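Local coordinates for protein F2 like fibronectin-binding protein (Streptococcus pneumoniae, PDB 5A0N) that probably attaches the bacterium to host tissue covalently, through an internal thioester carried by the N-terminal adhesin domain, at residues D152-R155 with T160-Y163; I143-W148 with E166-Q171; L39-S44 with E48-F53; G17-L22 with R196-D201. One frame throughout, in Å; residues are numbered along the deposited sequence.

Overall arrangement
The chain opens contact 4 at 17-22 and closes it only at 196-201, where side chains join strand 19-21 to strand 193-200. Shortly after 17-22, and within that loop, contact 3 closes a short hairpin, 41-43 with 49-51, whose first strand also pairs with 19-21; Y198 of contact 4 bonds to S50 and D51. Further on, contact 2 links helix 132-152 to the loop leading into helix 170-182 and encloses contact 1, which closes the short loop between helices 132-152 and 162-165. Contacts 1 and 2 meet through M154 and Y145. Contacts 3 and 4 lie on the other side of the chain's centre, yet L39 of contact 3 still touches Q144 of contact 2.

Contact 1. Residues D152-R155 with T160-Y163; sequences DGMR and TNVY
The backbones of 152-155 and 160-163 come closest at R155 and T160, whose CA atoms lie 6.6 Å apart, and no backbone hydrogen bond joins them. Instead, the amide of N161 reaches over: its ND2 donates to R155 O at 2.9 Å, with a nearly straight N-H...O angle of 168°. The carbonyl oxygen lies close to the plane of the N161 amide, whereas the donor stands well above the carbonyl plane of R155, 52° out of it. T160 crowds the same oxygen with a methyl, CG2 to R155 O being 3.3 Å. The R155 chain runs out with CG anti to the backbone N (chi1 -177°) and then bends at chi3, which brings the guanidinium round to T160. There the threonine sits over one face of the flat group, with OG1 3.4 Å from R155 NH2. M154 packs its chain against the polar ends of N161 and Y163. It crosses N161 at about a right angle, CG 3.9 Å from N161 ND2, and its bent end carries CE to within 4.0 Å of Y163 OH. The methionine also packs on Y145 and W148 of helix 132-152, near a bound MES, probably a crystallisation component. G153, with positive phi, is where the chain leaves helix 132-152. N161 occupies the N-cap position of helix 162-165, though its side chain makes no capping bond. An inverse gamma turn centred on M154, with a weak R155 N to G153 O bond, lies in this surface link between the two helices.

Contact 2. Residues I143-W148 with E166-Q171; sequences IQYEIW and EKFSPQ
The ring of Y145 has a neighbour on each face: F168 approaches one with its edge, and W148 CZ3 lies 3.5 Å above the other, displaced toward the rim. Y145 and F168 form an offset edge-to-face pair, their centroids 5.7 Å apart and their planes turned by 66°. The leading edge of the phenylalanine is CE1 and CZ, both 3.8 Å from Y145 CD2, which lies near the plane of the F168 ring. Y145 in turn places CD1 at the edge of the W148 indole, and Q144 NE2 stands 3.2 Å above the W148 indole plane, toward its rim. Apolar contact alone links the two segments, through this single pair of rings, and their nearest CA atoms, those of Y145 and F168, are still 10.8 Å apart, so the two rings span the distance between the backbones. F168 also packs on K173 and L176 of helix 170-182, whose N-cap is S169, and Q172 OE1 accepts a bond from S169 N. Elsewhere around helix 132-152, I143 and I147 meet helix 105-118 and F55, while Q144 OE1 accepts a hydrogen bond from C56 N in strand 55-56.

Contact 3. Residues L39-S44 with E48-F53; sequences LTVITS and ENSDNF
A beta hairpin of strands 41-43 and 49-51 brings L39-S44 against E48-F53, and a classic beta bulge interrupts it where S50 and D51 both face V41. The carbonyl of V41 accepts from both: S50 N at 2.8 Å, and D51 N in a weaker bond of 3.3 Å. V41 N donates to D51 O at 3.0 Å. Past the bulge the register has moved by one residue, so that I42 and N49 form a non-hydrogen-bonded pair and the CA of I42 makes a CA-H...O contact with E48 O. N49 OD1, in one of two conformers, sits between two methyls, T40 CG2 (3.3 Å) and I42 CG2 (3.4 Å). T43 N then donates to E48 O at 2.8 Å. The hydroxyl of T43 sits between the backbone N and the carbonyl carbon (chi1 62°), which lets OG1 accept from E48 N at 3.0 Å; T46 OG1 is its other partner. Within the bulge, D51 bonds through its carboxylate to Y198 OH and forms salt bridges with R196 and R215, tying the hairpin to the neighbouring sheet. S50 OG, whose main partner is Y198 OH, rests against the V41 side chain, 3.3 Å from CG1.

Contact 4. Residues G17-L22 with R196-D201; sequences GKYYSL and RFYKPD
K18 and D201 form a salt bridge and Y19 and Y198 an aromatic pair; these join 17-22 to 196-201, and no backbone hydrogen bond passes between them. In the salt bridge K18 NZ donates to D201 OD2 at 2.8 Å, approaching on the syn side and 27° out of the carboxylate plane. The bridge uses one oxygen, since OD1 of D201 is 3.7 Å from the same K18 NZ. Bent at chi2 and chi4, the lysine chain crosses D201 at about a right angle, with K18 CE 3.6 Å from D201 OD2. The aromatic interaction is edge-to-face. Y198 points CE1 over one face of the Y19 ring, 3.8 Å from Y19 CG and shifted toward the rim, with ring centroids 5.5 Å apart and planes at 67°. Both phenol groups are held elsewhere: Y19 OH bonds to S14 N, and Y198 OH to D51 and S50 of the hairpin. V41 of strand 41-43 touches both tyrosines. With Y19 CA and Y198 CA still 8.3 Å apart, the two segments are joined by side chains alone: a buried ring pair held at its hydroxyl ends, and a partly exposed charge pair beside it.

Contact 1. Residues D152-R155 with T160-Y163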
loop_
_atom_site.group_PDB
_atom_site.type_symbol
_atom_site.label_atom_id
_atom_site.label_comp_id
_atom_site.label_asym_id
_atom_site.label_seq_id
_atom_site.Cartn_x
_atom_site.Cartn_y
_atom_site.Cartn_z
ATOM N N ASP A 152 -0.895 4.652 -11.809
ATOM C CA ASP A 152 -1.978 4.355 -12.739
ATOM C C ASP A 152 -2.755 5.579 -13.254
ATOM O O ASP A 152 -3.737 5.437 -13.982
ATOM C CB ASP A 152 -2.967 3.331 -12.114
ATOM C CG ASP A 152 -2.360 1.975 -11.990
ATOM O OD1 ASP A 152 -2.268 1.299 -13.039
ATOM O OD2 ASP A 152 -1.962 1.584 -10.881
ATOM N N GLY A 153 -2.353 6.774 -12.847
ATOM C CA GLY A 153 -3.067 7.979 -13.251
ATOM C C GLY A 153 -4.402 8.187 -12.554
ATOM O O GLY A 153 -5.206 8.977 -13.007
ATOM N N MET A 154 -4.637 7.508 -11.430
ATOM C CA MET A 154 -5.898 7.597 -10.700
ATOM C C MET A 154 -5.886 8.760 -9.716
ATOM O O MET A 154 -5.688 8.596 -8.514
ATOM C CB MET A 154 -6.204 6.273 -10.001
ATOM C CG MET A 154 -7.565 6.297 -9.330
ATOM S SD MET A 154 -8.003 4.755 -8.581
ATOM C CE MET A 154 -9.182 4.260 -9.799
ATOM N N ARG A 155 -6.107 9.948 -10.250
ATOM C CA ARG A 155 -6.198 11.161 -9.455
ATOM C C ARG A 155 -7.639 11.318 -8.982
ATOM O O ARG A 155 -8.580 11.304 -9.793
ATOM C CB ARG A 155 -5.771 12.366 -10.290
ATOM C CG ARG A 155 -5.774 13.657 -9.500
ATOM C CD ARG A 155 -5.192 14.801 -10.321
ATOM N NE ARG A 155 -5.906 15.089 -11.563
ATOM C CZ ARG A 155 -7.015 15.830 -11.659
ATOM N NH1 ARG A 155 -7.615 16.329 -10.572
ATOM N NH2 ARG A 155 -7.541 16.070 -12.855
ATOM N N THR A 160 -12.871 14.584 -10.327
ATOM C CA THR A 160 -12.162 13.520 -11.046
ATOM C C THR A 160 -12.230 12.258 -10.209
ATOM O O THR A 160 -11.903 12.280 -9.027
ATOM C CB THR A 160 -10.695 13.932 -11.299
ATOM O OG1 THR A 160 -10.660 15.238 -11.897
ATOM C CG2 THR A 160 -10.037 12.967 -12.249
ATOM N N ASN A 161 -12.674 11.150 -10.813
ATOM C CA ASN A 161 -12.931 9.927 -10.051
ATOM C C ASN A 161 -13.842 10.237 -8.854
ATOM O O ASN A 161 -13.616 9.807 -7.706
ATOM C CB ASN A 161 -11.641 9.248 -9.628
ATOM C CG ASN A 161 -10.962 8.563 -10.777
ATOM O OD1 ASN A 161 -11.537 7.673 -11.404
ATOM N ND2 ASN A 161 -9.753 8.952 -11.061
ATOM N N VAL A 162 -14.913 10.963 -9.160
ATOM C CA VAL A 162 -15.870 11.386 -8.138
ATOM C C VAL A 162 -16.498 10.197 -7.398
ATOM O O VAL A 162 -16.773 10.283 -6.204
ATOM C CB VAL A 162 -16.934 12.312 -8.760
ATOM C CG1 VAL A 162 -18.035 12.671 -7.785
ATOM C CG2 VAL A 162 -16.262 13.570 -9.318
ATOM N N TYR A 163 -16.671 9.067 -8.079
ATOM C CA TYR A 163 -17.252 7.905 -7.399
ATOM C C TYR A 163 -16.428 7.426 -6.209
ATOM O O TYR A 163 -16.937 6.837 -5.260
ATOM C CB TYR A 163 -17.475 6.756 -8.382
ATOM C CG TYR A 163 -16.259 5.933 -8.806
ATOM C CD1 TYR A 163 -15.234 6.476 -9.616
ATOM C CD2 TYR A 163 -16.167 4.587 -8.430
ATOM C CE1 TYR A 163 -14.167 5.701 -10.009
ATOM C CE2 TYR A 163 -15.119 3.808 -8.849
ATOM C CZ TYR A 163 -14.105 4.370 -9.623
ATOM O OH TYR A 163 -13.098 3.535 -10.023
#

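Contact 2. Residues I143-W148 with E166-Q171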
loop_
_atom_site.group_PDB
_atom_site.type_symbol
_atom_site.label_atom_id
_atom_site.label_comp_id
_atom_site.label_asym_id
_atom_site.label_seq_id
_atom_site.Cartn_x
_atom_site.Cartn_y
_atom_site.Cartn_z
ATOM N N ILE A 143 -3.714 7.369 1.324
ATOM C CA ILE A 143 -2.356 7.157 0.828
ATOM C C ILE A 143 -2.380 6.203 -0.376
ATOM O O ILE A 143 -1.702 6.445 -1.389
ATOM C CB ILE A 143 -1.424 6.643 1.944
ATOM C CG1 ILE A 143 -1.184 7.734 2.988
ATOM C CG2 ILE A 143 -0.136 6.105 1.357
ATOM C CD1 ILE A 143 -0.217 8.839 2.567
ATOM N N GLN A 144 -3.168 5.135 -0.295
ATOM C CA GLN A 144 -3.250 4.182 -1.385
ATOM C C GLN A 144 -3.753 4.838 -2.669
ATOM O O GLN A 144 -3.235 4.555 -3.746
ATOM C CB GLN A 144 -4.131 3.012 -0.987
ATOM C CG GLN A 144 -4.360 1.987 -2.097
ATOM C CD GLN A 144 -3.126 1.220 -2.449
ATOM O OE1 GLN A 144 -2.855 0.155 -1.871
ATOM N NE2 GLN A 144 -2.386 1.708 -3.441
ATOM N N TYR A 145 -4.807 5.625 -2.586
ATOM C CA TYR A 145 -5.313 6.313 -3.774
ATOM C C TYR A 145 -4.263 7.259 -4.342
ATOM O O TYR A 145 -4.141 7.355 -5.580
ATOM C CB TYR A 145 -6.660 7.010 -3.549
ATOM C CG TYR A 145 -7.797 6.019 -3.606
ATOM C CD1 TYR A 145 -8.213 5.503 -4.832
ATOM C CD2 TYR A 145 -8.425 5.557 -2.449
ATOM C CE1 TYR A 145 -9.218 4.531 -4.901
ATOM C CE2 TYR A 145 -9.424 4.588 -2.520
ATOM C CZ TYR A 145 -9.806 4.078 -3.742
ATOM O OH TYR A 145 -10.756 3.101 -3.843
ATOM N N GLU A 146 -3.487 7.935 -3.496
ATOM C CA GLU A 146 -2.468 8.814 -4.031
ATOM C C GLU A 146 -1.301 8.043 -4.636
ATOM O O GLU A 146 -0.741 8.489 -5.643
ATOM C CB GLU A 146 -2.032 9.849 -3.010
ATOM C CG GLU A 146 -1.447 11.127 -3.641
ATOM C CD GLU A 146 -2.433 11.999 -4.399
ATOM O OE1 GLU A 146 -3.575 11.549 -4.658
ATOM O OE2 GLU A 146 -2.068 13.146 -4.732
ATOM N N ILE A 147 -0.983 6.859 -4.103
ATOM C CA ILE A 147 -0.021 6.005 -4.784
ATOM C C ILE A 147 -0.499 5.684 -6.191
ATOM O O ILE A 147 0.287 5.761 -7.151
ATOM C CB ILE A 147 0.300 4.756 -3.938
ATOM C CG1 ILE A 147 1.156 5.197 -2.753
ATOM C CG2 ILE A 147 0.942 3.637 -4.753
ATOM C CD1 ILE A 147 1.384 4.125 -1.692
ATOM N N TRP A 148 -1.780 5.343 -6.327
ATOM C CA TRP A 148 -2.370 5.013 -7.624
ATOM C C TRP A 148 -2.467 6.212 -8.569
ATOM O O TRP A 148 -2.495 6.025 -9.786
ATOM C CB TRP A 148 -3.767 4.396 -7.441
ATOM C CG TRP A 148 -3.752 3.017 -6.919
ATOM C CD1 TRP A 148 -2.796 2.082 -7.085
ATOM C CD2 TRP A 148 -4.811 2.388 -6.166
ATOM N NE1 TRP A 148 -3.197 0.881 -6.507
ATOM C CE2 TRP A 148 -4.425 1.064 -5.910
ATOM C CE3 TRP A 148 -6.032 2.833 -5.665
ATOM C CZ2 TRP A 148 -5.234 0.169 -5.195
ATOM C CZ3 TRP A 148 -6.791 1.979 -4.924
ATOM C CH2 TRP A 148 -6.404 0.657 -4.699
ATOM N N GLU A 166 -16.401 10.769 -3.378
ATOM C CA GLU A 166 -17.623 10.979 -2.617
ATOM C C GLU A 166 -17.768 9.946 -1.484
ATOM O O GLU A 166 -18.560 10.135 -0.571
ATOM C CB GLU A 166 -18.862 10.960 -3.525
ATOM C CG GLU A 166 -19.181 9.588 -4.115
ATOM C CD GLU A 166 -20.287 9.621 -5.177
ATOM O OE1 GLU A 166 -20.726 10.727 -5.566
ATOM O OE2 GLU A 166 -20.713 8.528 -5.623
ATOM N N LYS A 167 -17.005 8.859 -1.543
ATOM C CA LYS A 167 -17.001 7.867 -0.471
ATOM C C LYS A 167 -16.059 8.239 0.669
ATOM O O LYS A 167 -16.116 7.647 1.737
ATOM C CB LYS A 167 -16.619 6.487 -1.006
ATOM C CG LYS A 167 -17.576 5.904 -2.024
ATOM C CD LYS A 167 -17.018 4.554 -2.480
ATOM C CE LYS A 167 -18.048 3.660 -3.145
ATOM N NZ LYS A 167 -18.508 4.218 -4.438
ATOM N N PHE A 168 -15.169 9.200 0.431
ATOM C CA PHE A 168 -14.220 9.598 1.455
ATOM C C PHE A 168 -14.944 10.323 2.596
ATOM O O PHE A 168 -15.880 11.096 2.369
ATOM C CB PHE A 168 -13.150 10.554 0.902
ATOM C CG PHE A 168 -12.074 9.917 0.051
ATOM C CD1 PHE A 168 -11.797 8.555 0.075
ATOM C CD2 PHE A 168 -11.288 10.702 -0.730
ATOM C CE1 PHE A 168 -10.794 8.027 -0.721
ATOM C CE2 PHE A 168 -10.283 10.179 -1.500
ATOM C CZ PHE A 168 -10.014 8.849 -1.495
ATOM N N SER A 169 -14.480 10.096 3.811
ATOM C CA SER A 169 -14.961 10.850 4.969
ATOM C C SER A 169 -14.434 12.287 4.885
ATOM O O SER A 169 -13.459 12.572 4.165
ATOM C CB SER A 169 -14.495 10.201 6.271
ATOM O OG SER A 169 -13.088 10.335 6.396
ATOM N N PRO A 170 -15.037 13.207 5.640
ATOM C CA PRO A 170 -14.492 14.561 5.664
ATOM C C PRO A 170 -13.015 14.591 6.097
ATOM O O PRO A 170 -12.226 15.383 5.576
ATOM C CB PRO A 170 -15.383 15.268 6.708
ATOM C CG PRO A 170 -16.668 14.512 6.680
ATOM C CD PRO A 170 -16.288 13.087 6.427
ATOM N N GLN A 171 -12.647 13.754 7.060
ATOM C CA GLN A 171 -11.257 13.698 7.543
ATOM C C GLN A 171 -10.338 13.183 6.442
ATOM O O GLN A 171 -9.212 13.687 6.275
ATOM C CB GLN A 171 -11.141 12.778 8.756
ATOM C CG GLN A 171 -11.919 13.258 9.950
ATOM C CD GLN A 171 -13.402 12.899 9.941
ATOM O OE1 GLN A 171 -13.896 12.139 9.119
ATOM N NE2 GLN A 171 -14.111 13.453 10.908
#

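Contact 3. Residues L39-S44 with E48-F53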
loop_
_atom_site.group_PDB
_atom_site.type_symbol
_atom_site.label_atom_id
_atom_site.label_comp_id
_atom_site.label_asym_id
_atom_site.label_seq_id
_atom_site.Cartn_x
_atom_site.Cartn_y
_atom_site.Cartn_z
ATOM N N LEU A 39 -3.922 -4.236 3.463
ATOM C CA LEU A 39 -3.064 -5.131 2.685
ATOM C C LEU A 39 -1.996 -5.795 3.529
ATOM O O LEU A 39 -0.922 -6.121 3.056
ATOM C CB LEU A 39 -2.522 -4.456 1.421
ATOM C CG LEU A 39 -3.572 -4.198 0.345
ATOM C CD1 LEU A 39 -3.192 -3.005 -0.558
ATOM C CD2 LEU A 39 -3.851 -5.459 -0.490
ATOM N N THR A 40 -2.334 -6.053 4.797
ATOM C CA THR A 40 -1.421 -6.809 5.652
ATOM C C THR A 40 -0.936 -8.053 4.939
ATOM O O THR A 40 -1.735 -8.777 4.328
ATOM C CB THR A 40 -2.129 -7.206 6.957
ATOM O OG1 THR A 40 -2.542 -6.009 7.633
ATOM C CG2 THR A 40 -1.288 -8.055 7.867
ATOM N N VAL A 41 0.360 -8.349 5.062
ATOM C CA VAL A 41 0.961 -9.507 4.422
ATOM C C VAL A 41 1.327 -10.492 5.527
ATOM O O VAL A 41 1.859 -10.095 6.583
ATOM C CB VAL A 41 2.186 -9.119 3.571
ATOM C CG1 VAL A 41 2.707 -10.333 2.850
ATOM C CG2 VAL A 41 1.815 -8.006 2.582
ATOM N N ILE A 42 1.015 -11.766 5.275
ATOM C CA ILE A 42 1.217 -12.860 6.219
ATOM C C ILE A 42 2.028 -13.987 5.574
ATOM O O ILE A 42 1.980 -14.193 4.372
ATOM C CB ILE A 42 -0.127 -13.365 6.781
ATOM C CG1 ILE A 42 -1.010 -13.970 5.669
ATOM C CG2 ILE A 42 -0.867 -12.283 7.550
ATOM C CD1 ILE A 42 -2.212 -14.741 6.219
ATOM N N THR A 43 2.711 -14.750 6.417
ATOM C CA THR A 43 3.418 -15.922 5.959
ATOM C C THR A 43 2.410 -16.985 5.511
ATOM O O THR A 43 1.328 -17.143 6.097
ATOM C CB THR A 43 4.311 -16.503 7.041
ATOM O OG1 THR A 43 3.471 -16.909 8.129
ATOM C CG2 THR A 43 5.358 -15.485 7.502
ATOM N N SER A 44 2.776 -17.737 4.480
ATOM C CA SER A 44 1.875 -18.785 3.948
ATOM C C SER A 44 1.752 -19.954 4.893
ATOM O O SER A 44 0.754 -20.662 4.822
ATOM C CB SER A 44 2.349 -19.296 2.602
ATOM O OG SER A 44 3.589 -19.937 2.745
ATOM N N GLU A 48 1.616 -15.635 10.182
ATOM C CA GLU A 48 2.234 -14.558 11.004
ATOM C C GLU A 48 2.345 -13.326 10.097
ATOM O O GLU A 48 2.798 -13.463 8.957
ATOM C CB GLU A 48 3.681 -14.948 11.438
ATOM C CG GLU A 48 3.841 -15.967 12.565
ATOM C CD GLU A 48 5.293 -16.413 12.728
ATOM O OE1 GLU A 48 6.198 -15.552 12.672
ATOM O OE2 GLU A 48 5.551 -17.611 12.912
ATOM N N ASN A 49 1.995 -12.141 10.577
ATOM C CA ASN A 49 2.287 -10.994 9.735
ATOM C C ASN A 49 3.764 -10.931 9.444
ATOM O O ASN A 49 4.604 -11.058 10.331
ATOM C CB ASN A 49 1.965 -9.680 10.386
ATOM C CG ASN A 49 0.513 -9.426 10.526
ATOM O OD1 ASN A 49 -0.350 -10.256 10.179
ATOM N ND2 ASN A 49 0.217 -8.235 11.044
ATOM N N SER A 50 4.044 -10.659 8.183
ATOM C CA SER A 50 5.398 -10.341 7.689
ATOM C C SER A 50 5.557 -8.832 7.545
ATOM O O SER A 50 6.641 -8.312 7.738
ATOM C CB SER A 50 5.677 -11.050 6.383
ATOM O OG SER A 50 4.755 -10.686 5.370
ATOM N N ASP A 51 4.473 -8.133 7.216
ATOM C CA ASP A 51 4.449 -6.661 7.130
ATOM C C ASP A 51 3.042 -6.226 7.522
ATOM O O ASP A 51 2.051 -6.786 7.054
ATOM C CB ASP A 51 4.851 -6.155 5.739
ATOM C CG ASP A 51 6.348 -6.174 5.551
ATOM O OD1 ASP A 51 6.999 -5.330 6.219
ATOM O OD2 ASP A 51 6.861 -7.012 4.769
ATOM N N ASN A 52 2.974 -5.296 8.468
ATOM C CA ASN A 52 1.671 -4.929 9.030
ATOM C C ASN A 52 0.756 -4.275 8.023
ATOM O O ASN A 52 -0.464 -4.302 8.213
ATOM C CB ASN A 52 1.815 -3.945 10.187
ATOM C CG ASN A 52 2.377 -4.559 11.454
ATOM O OD1 ASN A 52 2.454 -5.773 11.618
ATOM N ND2 ASN A 52 2.718 -3.686 12.390
ATOM N N PHE A 53 1.312 -3.656 6.999
ATOM C CA PHE A 53 0.539 -3.036 5.939
ATOM C C PHE A 53 1.357 -3.141 4.668
ATOM O O PHE A 53 2.577 -3.362 4.719
ATOM C CB PHE A 53 0.263 -1.546 6.251
ATOM C CG PHE A 53 1.509 -0.700 6.449
ATOM C CD1 PHE A 53 2.173 -0.160 5.366
ATOM C CD2 PHE A 53 1.989 -0.461 7.740
ATOM C CE1 PHE A 53 3.330 0.556 5.563
ATOM C CE2 PHE A 53 3.117 0.302 7.924
ATOM C CZ PHE A 53 3.778 0.811 6.832
#

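Contact 4. Residues G17-L22 with R196-D201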
loop_
_atom_site.group_PDB
_atom_site.type_symbol
_atom_site.label_atom_id
_atom_site.label_comp_id
_atom_site.label_asym_id
_atom_site.label_seq_id
_atom_site.Cartn_x
_atom_site.Cartn_y
_atom_site.Cartn_z
ATOM N N GLY A 17 9.079 -19.148 1.447
ATOM C CA GLY A 17 9.226 -17.903 0.712
ATOM C C GLY A 17 7.943 -17.334 0.124
ATOM O O GLY A 17 8.015 -16.358 -0.615
ATOM N N LYS A 18 6.788 -17.924 0.467
ATOM C CA LYS A 18 5.509 -17.456 -0.060
ATOM C C LYS A 18 4.670 -16.764 1.009
ATOM O O LYS A 18 4.693 -17.124 2.182
ATOM C CB LYS A 18 4.692 -18.606 -0.680
ATOM C CG LYS A 18 5.411 -19.395 -1.770
ATOM C CD LYS A 18 5.856 -18.496 -2.930
ATOM C CE LYS A 18 6.497 -19.255 -4.062
ATOM N NZ LYS A 18 5.438 -19.909 -4.819
ATOM N N TYR A 19 3.940 -15.751 0.555
ATOM C CA TYR A 19 3.172 -14.857 1.410
ATOM C C TYR A 19 1.790 -14.624 0.821
ATOM O O TYR A 19 1.621 -14.657 -0.414
ATOM C CB TYR A 19 3.907 -13.504 1.558
ATOM C CG TYR A 19 5.282 -13.650 2.194
ATOM C CD1 TYR A 19 6.384 -13.982 1.425
ATOM C CD2 TYR A 19 5.471 -13.514 3.569
ATOM C CE1 TYR A 19 7.624 -14.194 1.976
ATOM C CE2 TYR A 19 6.722 -13.679 4.147
ATOM C CZ TYR A 19 7.790 -14.048 3.348
ATOM O OH TYR A 19 8.987 -14.262 3.989
ATOM N N TYR A 20 0.825 -14.356 1.700
ATOM C CA TYR A 20 -0.548 -14.036 1.343
ATOM C C TYR A 20 -0.838 -12.621 1.838
ATOM O O TYR A 20 -0.101 -12.084 2.666
ATOM C CB TYR A 20 -1.552 -14.992 1.990
ATOM C CG TYR A 20 -1.290 -16.468 1.814
ATOM C CD1 TYR A 20 -0.720 -17.004 0.655
ATOM C CD2 TYR A 20 -1.646 -17.347 2.807
ATOM C CE1 TYR A 20 -0.570 -18.367 0.489
ATOM C CE2 TYR A 20 -1.490 -18.695 2.675
ATOM C CZ TYR A 20 -0.952 -19.227 1.510
ATOM O OH TYR A 20 -0.786 -20.576 1.370
ATOM N N SER A 21 -1.930 -12.028 1.349
ATOM C CA SER A 21 -2.380 -10.753 1.890
ATOM C C SER A 21 -3.851 -10.809 2.288
ATOM O O SER A 21 -4.696 -11.463 1.643
ATOM C CB SER A 21 -2.168 -9.622 0.901
ATOM O OG SER A 21 -2.644 -8.386 1.383
ATOM N N LEU A 22 -4.168 -10.077 3.354
ATOM C CA LEU A 22 -5.527 -9.937 3.838
ATOM C C LEU A 22 -6.358 -9.022 2.952
ATOM O O LEU A 22 -7.598 -8.975 3.092
ATOM C CB LEU A 22 -5.540 -9.430 5.279
ATOM C CG LEU A 22 -4.747 -10.277 6.275
ATOM C CD1 LEU A 22 -4.930 -9.753 7.686
ATOM C CD2 LEU A 22 -5.112 -11.773 6.213
ATOM N N ARG A 196 10.358 -2.862 0.836
ATOM C CA ARG A 196 10.171 -4.270 0.468
ATOM C C ARG A 196 9.201 -4.338 -0.692
ATOM O O ARG A 196 8.235 -3.561 -0.748
ATOM C CB ARG A 196 9.597 -5.076 1.628
ATOM C CG ARG A 196 10.559 -5.259 2.772
ATOM C CD ARG A 196 9.880 -6.067 3.892
ATOM N NE ARG A 196 10.899 -6.653 4.720
ATOM C CZ ARG A 196 10.677 -7.639 5.544
ATOM N NH1 ARG A 196 9.449 -8.170 5.676
ATOM N NH2 ARG A 196 11.687 -8.079 6.253
ATOM N N PHE A 197 9.433 -5.296 -1.581
ATOM C CA PHE A 197 8.544 -5.548 -2.717
ATOM C C PHE A 197 8.005 -6.964 -2.647
ATOM O O PHE A 197 8.778 -7.892 -2.437
ATOM C CB PHE A 197 9.327 -5.347 -4.023
ATOM C CG PHE A 197 8.479 -5.120 -5.233
ATOM C CD1 PHE A 197 7.896 -6.188 -5.922
ATOM C CD2 PHE A 197 8.274 -3.822 -5.706
ATOM C CE1 PHE A 197 7.146 -5.960 -7.066
ATOM C CE2 PHE A 197 7.525 -3.601 -6.840
ATOM C CZ PHE A 197 6.945 -4.672 -7.493
ATOM N N TYR A 198 6.693 -7.112 -2.830
ATOM C CA TYR A 198 6.086 -8.434 -2.925
ATOM C C TYR A 198 5.684 -8.680 -4.369
ATOM O O TYR A 198 4.817 -7.985 -4.922
ATOM C CB TYR A 198 4.906 -8.567 -1.954
ATOM C CG TYR A 198 5.300 -8.690 -0.508
ATOM C CD1 TYR A 198 5.656 -9.913 0.018
ATOM C CD2 TYR A 198 5.297 -7.602 0.340
ATOM C CE1 TYR A 198 5.954 -10.035 1.363
ATOM C CE2 TYR A 198 5.633 -7.717 1.670
ATOM C CZ TYR A 198 5.933 -8.948 2.189
ATOM O OH TYR A 198 6.231 -9.112 3.538
ATOM N N LYS A 199 6.387 -9.645 -4.988
ATOM C CA LYS A 199 6.203 -9.965 -6.390
ATOM C C LYS A 199 5.142 -11.039 -6.497
ATOM O O LYS A 199 5.280 -12.084 -5.878
ATOM C CB LYS A 199 7.530 -10.530 -6.932
ATOM C CG LYS A 199 8.715 -9.605 -7.016
ATOM N N PRO A 200 4.106 -10.836 -7.299
ATOM C CA PRO A 200 3.064 -11.860 -7.370
ATOM C C PRO A 200 3.493 -13.051 -8.223
ATOM O O PRO A 200 4.052 -12.880 -9.315
ATOM C CB PRO A 200 1.897 -11.123 -8.053
ATOM C CG PRO A 200 2.577 -10.051 -8.884
ATOM C CD PRO A 200 3.777 -9.641 -8.091
ATOM N N ASP A 201 3.241 -14.257 -7.722
ATOM C CA ASP A 201 3.434 -15.481 -8.516
ATOM C C ASP A 201 2.567 -15.390 -9.759
ATOM O O ASP A 201 1.420 -14.899 -9.693
ATOM C CB ASP A 201 2.992 -16.723 -7.728
ATOM C CG ASP A 201 3.958 -17.162 -6.640
ATOM O OD1 ASP A 201 5.048 -16.591 -6.472
ATOM O OD2 ASP A 201 3.595 -18.118 -5.918
#